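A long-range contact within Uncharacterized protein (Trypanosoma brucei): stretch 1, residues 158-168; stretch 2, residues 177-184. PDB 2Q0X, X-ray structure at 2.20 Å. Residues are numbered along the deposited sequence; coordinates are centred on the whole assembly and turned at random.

Stretch 1 158-168: AARKEHVEKLM
Stretch 2, residues 177-184: LAMLKHYD

How do the two backbones lie against each other? Residues 158-168 are one unbroken run of helix, phi near -65° and psi near -40°, with bonds such as His163 N to Ala159 O at 3.0 Å. The second stretch begins in a 3-10 segment, 177-179, passes through helical phi/psi at 180-182, and extends at Tyr183 (-145/161). Tyr183 N bonds to Met179 O at 2.9 Å, drawing this bend together. The chains run in opposing order: Arg160 CA lies 5.3 Å from His182 CA, while Val164 CA to Met179 CA and Leu167 CA to Ala178 CA are each 8.0 Å. The backbones are thus closest near Arg160, and side chains fill the wider gap beyond it.

What occupies the middle of the contact? His163 (chi1 t, chi2 80°) points toward the second stretch and sends its ring tip to the backbone of Ala178, where NE2 donates to Ala178 O at 2.8 Å and 149°. Over one face of this ring sits His182 (chi1 m, chi2 110°), with His163 CG 3.2 Å from His182 ND1. The ring centroids are 4.1 Å apart and the planes meet obliquely at 36°. His163 CB in turn lies over the His182 face, 3.9 Å from its centroid, so the imidazole of His182 covers the root of the His163 side chain as well as its ring. His163 ND1 lies 3.4 Å from His182 ND1, but the angle is too poor for a hydrogen bond.

Which bumps fill the wider end? Met179 folds compactly, with all three chi angles m. Its CA-to-CB bond points sideways, yet its end comes nearer to the helix: SD lies 3.9 Å from Val164 CG2, 4.1 Å from Leu167 CD1 and 4.0 Å from His163 CD2. The sulfur therefore fills a hollow among three helix side chains, meeting the His163 ring at its edge, 5.1 Å from the centroid. Leu167 (m, t) also meets the small methyl of Ala178, CD1 to CB at 3.6 Å.

How does Arg160 close the other end? Its chi1 and chi2 are t, chi3 is m and chi4 is 116°. The side chain passes His182, with Arg160 CG 4.2 Å from His182 CB, and Met179 CE touches the same Arg160 CG at 4.0 Å. NE then gives a weak hydrogen bond to His182 O, at 3.3 Å and 147°. Tyr183 (chi1 t, chi2 63°) presents its ring edge over one guanidinium face, its CD1 lying 3.4 Å from Arg160 NE.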

# COMPACT_ATOMS: atom_id res chain seq x y z
N ALA A 158 6.84 -25.51 15.55
CA ALA A 158 7.97 -26.16 14.89
C ALA A 158 7.70 -26.40 13.40
O ALA A 158 8.60 -26.28 12.57
CB ALA A 158 8.31 -27.47 15.59
N ALA A 159 6.45 -26.76 13.08
CA ALA A 159 6.04 -27.04 11.71
C ALA A 159 6.02 -25.77 10.86
O ALA A 159 6.47 -25.78 9.70
CB ALA A 159 4.68 -27.73 11.69
N ARG A 160 5.50 -24.68 11.43
CA ARG A 160 5.53 -23.36 10.79
C ARG A 160 6.96 -22.84 10.63
O ARG A 160 7.30 -22.24 9.62
CB ARG A 160 4.72 -22.35 11.61
CG ARG A 160 4.64 -20.96 10.99
CD ARG A 160 4.30 -19.88 12.00
NE ARG A 160 3.26 -20.27 12.94
CZ ARG A 160 3.42 -20.41 14.26
NH1 ARG A 160 4.59 -20.20 14.84
NH2 ARG A 160 2.39 -20.75 15.02
N LYS A 161 7.78 -23.05 11.66
CA LYS A 161 9.19 -22.60 11.64
C LYS A 161 9.94 -23.26 10.49
O LYS A 161 10.68 -22.60 9.76
CB LYS A 161 9.89 -22.94 12.97
CG LYS A 161 11.37 -22.56 13.04
CD LYS A 161 11.90 -22.60 14.49
CE LYS A 161 13.40 -22.21 14.59
NZ LYS A 161 14.35 -23.27 14.12
N GLU A 162 9.72 -24.56 10.35
CA GLU A 162 10.34 -25.37 9.30
C GLU A 162 9.84 -24.95 7.93
O GLU A 162 10.63 -24.74 7.01
CB GLU A 162 10.05 -26.85 9.54
CG GLU A 162 10.74 -27.82 8.60
CD GLU A 162 10.42 -29.26 8.94
OE1 GLU A 162 9.76 -29.49 9.98
OE2 GLU A 162 10.83 -30.17 8.17
N HIS A 163 8.52 -24.82 7.80
CA HIS A 163 7.86 -24.44 6.54
C HIS A 163 8.40 -23.12 6.00
O HIS A 163 8.56 -22.97 4.79
CB HIS A 163 6.34 -24.36 6.74
CG HIS A 163 5.57 -24.12 5.48
ND1 HIS A 163 5.27 -25.12 4.59
CD2 HIS A 163 5.02 -22.98 4.97
CE1 HIS A 163 4.58 -24.62 3.58
NE2 HIS A 163 4.42 -23.33 3.78
N VAL A 164 8.66 -22.17 6.90
CA VAL A 164 9.22 -20.87 6.55
C VAL A 164 10.67 -20.97 6.05
O VAL A 164 11.05 -20.32 5.09
CB VAL A 164 9.14 -19.87 7.75
CG1 VAL A 164 9.96 -18.62 7.49
CG2 VAL A 164 7.70 -19.51 8.05
N GLU A 165 11.47 -21.79 6.74
CA GLU A 165 12.86 -22.08 6.32
C GLU A 165 12.93 -22.63 4.89
O GLU A 165 13.82 -22.26 4.12
CB GLU A 165 13.50 -23.11 7.26
CG GLU A 165 13.84 -22.56 8.62
CD GLU A 165 14.26 -23.65 9.60
OE1 GLU A 165 14.67 -24.76 9.17
OE2 GLU A 165 14.18 -23.38 10.82
N LYS A 166 11.99 -23.51 4.56
CA LYS A 166 11.91 -24.14 3.25
C LYS A 166 11.58 -23.13 2.17
O LYS A 166 12.21 -23.13 1.11
CB LYS A 166 10.87 -25.26 3.26
N LEU A 167 10.60 -22.26 2.44
CA LEU A 167 10.19 -21.22 1.48
C LEU A 167 11.29 -20.19 1.25
O LEU A 167 11.52 -19.76 0.13
CB LEU A 167 8.91 -20.51 1.93
CG LEU A 167 7.59 -21.30 1.98
CD1 LEU A 167 6.50 -20.48 2.63
CD2 LEU A 167 7.14 -21.75 0.60
N MET A 168 11.99 -19.82 2.32
CA MET A 168 13.08 -18.84 2.23
C MET A 168 14.24 -19.35 1.40
O MET A 168 14.91 -18.55 0.73
CB MET A 168 13.59 -18.45 3.63
CG MET A 168 12.59 -17.66 4.47
SD MET A 168 11.95 -16.18 3.69
CE MET A 168 13.40 -15.12 3.68
N LEU A 177 0.59 -16.42 0.36
CA LEU A 177 -0.35 -17.51 0.09
C LEU A 177 0.22 -18.89 0.45
O LEU A 177 -0.54 -19.82 0.75
CB LEU A 177 -0.86 -17.50 -1.37
CG LEU A 177 -2.22 -16.82 -1.59
CD1 LEU A 177 -2.15 -15.33 -1.38
CD2 LEU A 177 -2.75 -17.12 -2.99
N ALA A 178 1.55 -19.01 0.41
CA ALA A 178 2.23 -20.23 0.86
C ALA A 178 2.13 -20.45 2.38
O ALA A 178 2.41 -21.54 2.86
CB ALA A 178 3.71 -20.20 0.43
N MET A 179 1.72 -19.42 3.12
CA MET A 179 1.59 -19.48 4.59
C MET A 179 0.19 -19.81 5.11
O MET A 179 -0.04 -19.75 6.32
CB MET A 179 2.02 -18.14 5.22
CG MET A 179 3.48 -17.85 5.17
SD MET A 179 4.44 -19.14 5.94
CE MET A 179 3.51 -19.52 7.44
N LEU A 180 -0.74 -20.16 4.23
CA LEU A 180 -2.15 -20.19 4.63
C LEU A 180 -2.53 -21.34 5.57
O LEU A 180 -3.44 -21.19 6.39
CB LEU A 180 -3.10 -20.15 3.41
CG LEU A 180 -3.67 -18.76 3.04
CD1 LEU A 180 -2.82 -18.09 2.00
CD2 LEU A 180 -5.11 -18.87 2.52
N LYS A 181 -1.84 -22.47 5.50
CA LYS A 181 -2.19 -23.61 6.36
C LYS A 181 -1.37 -23.58 7.65
O LYS A 181 -1.77 -24.16 8.66
CB LYS A 181 -2.06 -24.95 5.59
CG LYS A 181 -0.82 -25.78 5.87
CD LYS A 181 -0.78 -27.06 5.04
CE LYS A 181 -0.37 -26.82 3.58
NZ LYS A 181 -1.53 -26.85 2.62
N HIS A 182 -0.25 -22.86 7.64
CA HIS A 182 0.64 -22.77 8.79
C HIS A 182 0.50 -21.50 9.64
O HIS A 182 1.03 -21.45 10.74
CB HIS A 182 2.09 -22.95 8.31
CG HIS A 182 2.42 -24.36 7.94
ND1 HIS A 182 2.64 -24.75 6.64
CD2 HIS A 182 2.52 -25.48 8.69
CE1 HIS A 182 2.89 -26.05 6.61
NE2 HIS A 182 2.82 -26.51 7.84
N TYR A 183 -0.22 -20.49 9.16
CA TYR A 183 -0.54 -19.32 9.99
C TYR A 183 -1.92 -18.82 9.62
O TYR A 183 -2.42 -19.16 8.56
CB TYR A 183 0.51 -18.20 9.81
CG TYR A 183 0.65 -17.29 11.02
CD1 TYR A 183 1.08 -17.79 12.23
CD2 TYR A 183 0.33 -15.95 10.94
CE1 TYR A 183 1.20 -16.97 13.34
CE2 TYR A 183 0.44 -15.12 12.03
CZ TYR A 183 0.88 -15.63 13.24
OH TYR A 183 1.00 -14.81 14.33
N ASP A 184 -2.53 -18.02 10.50
CA ASP A 184 -3.91 -17.54 10.28
C ASP A 184 -3.99 -16.14 9.66
O ASP A 184 -4.56 -15.96 8.60
CB ASP A 184 -4.75 -17.61 11.57
CG ASP A 184 -4.02 -17.10 12.79
OD1 ASP A 184 -2.90 -16.57 12.66
OD2 ASP A 184 -4.57 -17.23 13.90